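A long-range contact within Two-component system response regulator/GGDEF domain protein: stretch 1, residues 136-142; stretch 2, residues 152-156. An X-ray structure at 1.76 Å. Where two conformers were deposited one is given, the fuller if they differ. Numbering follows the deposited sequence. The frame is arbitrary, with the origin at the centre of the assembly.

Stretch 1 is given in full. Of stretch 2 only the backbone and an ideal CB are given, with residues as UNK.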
# COMPACT_ATOMS: atom_id res chain seq x y z
N SER B 136 -17.59 -4.84 -13.81
CA SER B 136 -16.47 -4.66 -12.90
C SER B 136 -16.91 -3.88 -11.66
O SER B 136 -16.44 -4.19 -10.56
CB SER B 136 -15.27 -4.04 -13.58
OG SER B 136 -15.65 -2.85 -14.25
N ARG B 137 -17.82 -2.91 -11.82
CA ARG B 137 -18.31 -2.14 -10.67
C ARG B 137 -18.94 -3.05 -9.62
O ARG B 137 -18.63 -2.95 -8.43
CB ARG B 137 -19.30 -1.02 -11.09
CG ARG B 137 -19.82 -0.17 -9.92
CD ARG B 137 -20.61 1.04 -10.42
NE ARG B 137 -21.92 0.65 -10.95
CZ ARG B 137 -22.26 0.57 -12.24
NH1 ARG B 137 -21.42 0.87 -13.22
NH2 ARG B 137 -23.50 0.16 -12.54
N HIS B 138 -19.82 -3.95 -10.07
CA HIS B 138 -20.48 -4.89 -9.14
C HIS B 138 -19.54 -5.93 -8.53
O HIS B 138 -19.72 -6.34 -7.39
CB HIS B 138 -21.71 -5.54 -9.79
CG HIS B 138 -22.88 -4.61 -9.91
ND1 HIS B 138 -24.14 -5.03 -10.28
CD2 HIS B 138 -22.98 -3.27 -9.69
CE1 HIS B 138 -24.96 -3.99 -10.29
NE2 HIS B 138 -24.28 -2.92 -9.93
N ARG B 139 -18.53 -6.33 -9.29
CA ARG B 139 -17.55 -7.28 -8.78
C ARG B 139 -16.76 -6.63 -7.65
O ARG B 139 -16.55 -7.24 -6.60
CB ARG B 139 -16.60 -7.74 -9.89
CG ARG B 139 -15.49 -8.63 -9.37
CD ARG B 139 -14.67 -9.27 -10.48
NE ARG B 139 -13.85 -8.29 -11.19
CZ ARG B 139 -14.03 -7.95 -12.47
NH1 ARG B 139 -15.01 -8.49 -13.20
NH2 ARG B 139 -13.22 -7.06 -13.03
N THR B 140 -16.35 -5.38 -7.85
CA THR B 140 -15.54 -4.70 -6.86
C THR B 140 -16.37 -4.44 -5.62
O THR B 140 -15.89 -4.61 -4.50
CB THR B 140 -14.99 -3.37 -7.44
OG1 THR B 140 -14.16 -3.67 -8.56
CG2 THR B 140 -14.14 -2.65 -6.43
N MSE B 141 -17.62 -4.00 -5.83
CA MSE B 141 -18.58 -3.80 -4.74
C MSE B 141 -18.80 -5.07 -3.94
O MSE B 141 -18.78 -5.03 -2.72
CB MSE B 141 -19.91 -3.26 -5.27
CG MSE B 141 -19.83 -1.79 -5.62
SE MSE B 141 -21.55 -1.39 -6.40
CE MSE B 141 -22.56 -1.69 -4.77
N ALA B 142 -18.96 -6.19 -4.63
CA ALA B 142 -19.16 -7.46 -3.92
C ALA B 142 -17.95 -7.84 -3.07
O ALA B 142 -18.11 -8.30 -1.92
CB ALA B 142 -19.52 -8.59 -4.91
N UNK B 152 -20.92 2.24 -1.39
CA UNK B 152 -21.74 3.02 -2.28
C UNK B 152 -21.22 2.83 -3.70
O UNK B 152 -20.05 2.55 -3.91
CB UNK B 152 -21.74 4.50 -1.88
N UNK B 153 -22.07 3.01 -4.70
CA UNK B 153 -21.62 2.88 -6.08
C UNK B 153 -21.97 4.10 -6.95
O UNK B 153 -22.96 4.82 -6.70
CB UNK B 153 -22.23 1.62 -6.70
N UNK B 154 -21.14 4.31 -7.95
CA UNK B 154 -21.30 5.38 -8.91
C UNK B 154 -20.81 4.93 -10.28
O UNK B 154 -19.72 4.37 -10.45
CB UNK B 154 -20.55 6.63 -8.45
N UNK B 155 -21.63 5.22 -11.29
CA UNK B 155 -21.33 4.75 -12.65
C UNK B 155 -20.55 5.75 -13.48
O UNK B 155 -20.15 5.47 -14.61
CB UNK B 155 -22.63 4.41 -13.38
N UNK B 156 -20.32 6.94 -12.93
CA UNK B 156 -19.54 7.96 -13.62
C UNK B 156 -19.16 9.07 -12.64
O UNK B 156 -19.63 9.08 -11.51
CB UNK B 156 -20.32 8.53 -14.81

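Stretch 1 is one helical segment. Arg 137 and Met 141, one turn apart, both point CA-to-CB toward stretch 2. The strand 152-154 runs nearly antiparallel to this helix, at 165°, with a closest axial approach of 9.6 Å.

Position 152 lies on the strand, with phi/psi of -99/155. Its CA-to-CB bond points away from the helix, and its ideal CB has no atom of stretch 1 within 5.5 Å. Stretch 1 therefore sets little limit here, and polar, aromatic or aliphatic side chains would all be possible. The deposited residue is His 152. Its chi1 is m, its ring stays clear of the helix, and NE2 is hydrogen-bonded elsewhere in the structure.

Position 153 faces the helix. Its CA is 7.5 Å from the CA of Met 141, the nearest such pair between the stretches. The phi/psi of -127/152 is extended, and CA-to-CB points toward stretch 1. The ideal CB is 3.1 Å from Met 141 SE, which is tight, and 4.1 Å from Arg 137 CD. A side chain branched at CB would add bulk at a crowded point. Beyond CB, Arg 137 offers a positive charge and His 138 NE2 a possible donor. A side chain long enough to reach past the selenium and ending in an acceptor would suit: Glu best, for its charge, with Gln also plausible. The deposited residue is Glu 153, its CB packed against the selenium. With chi1 p and chi2 t, it brings its carboxylate to the arginine. Arg 137 NE donates to Glu 153 OE1 at 2.7 Å and 170°, a nearly straight hydrogen bond that is also a salt bridge. The oxygen lies at the edge of the guanidinium, near its plane, where the N-H points. His 138 NE2 donates to the same Glu 153 OE1 at 3.3 Å; at 131° this bond is weak.

Position 154 turns its CB away from the helix, and nothing of stretch 1 lies within 5.5 Å of the ideal CB. Stretch 1 alone would allow many residues. The deposited residue is Ala 154. Its contact is through the backbone: Ala 154 O is 3.4 Å from Arg 137 CD.

Position 155 has left the strand, with phi/psi of -93/-4. Its CA-to-CB bond points sideways, and its ideal CB is 3.7 Å from Arg 137 NH1. A small or polar side chain would suit this place beside the guanidinium; Ser, Thr, Ala or Asn could be considered. The deposited residue is Ser 155, in two conformers. In the one given, OG sits over one guanidinium face, 3.3 Å from Arg 137 CZ. Ser 155 OG is 3.5 Å from Arg 137 NH2, but the angle is too poor for a hydrogen bond.

Position 156 points away from stretch 1, which leaves the choice open. The deposited residue is His 156, an N-cap whose side chain caps a backbone N just past the stretch.

Stretch 2 152-156: HEASH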
# COMPACT_ATOMS: atom_id res chain seq x y z
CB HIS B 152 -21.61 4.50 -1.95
CG HIS B 152 -22.04 4.86 -0.56
ND1 HIS B 152 -23.28 5.41 -0.29
CD2 HIS B 152 -21.39 4.80 0.62
CE1 HIS B 152 -23.38 5.64 1.01
NE2 HIS B 152 -22.25 5.27 1.59
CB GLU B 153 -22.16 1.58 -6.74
CG GLU B 153 -23.67 1.56 -6.93
CD GLU B 153 -24.20 0.43 -7.83
OE1 GLU B 153 -23.63 0.15 -8.93
OE2 GLU B 153 -25.23 -0.16 -7.43
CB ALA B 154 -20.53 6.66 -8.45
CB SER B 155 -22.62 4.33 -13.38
OG SER B 155 -23.48 3.62 -12.51
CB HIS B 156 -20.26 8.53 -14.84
CG HIS B 156 -21.71 8.85 -14.62
ND1 HIS B 156 -22.13 9.83 -13.74
CD2 HIS B 156 -22.83 8.37 -15.21
CE1 HIS B 156 -23.45 9.91 -13.77
NE2 HIS B 156 -23.90 9.03 -14.66
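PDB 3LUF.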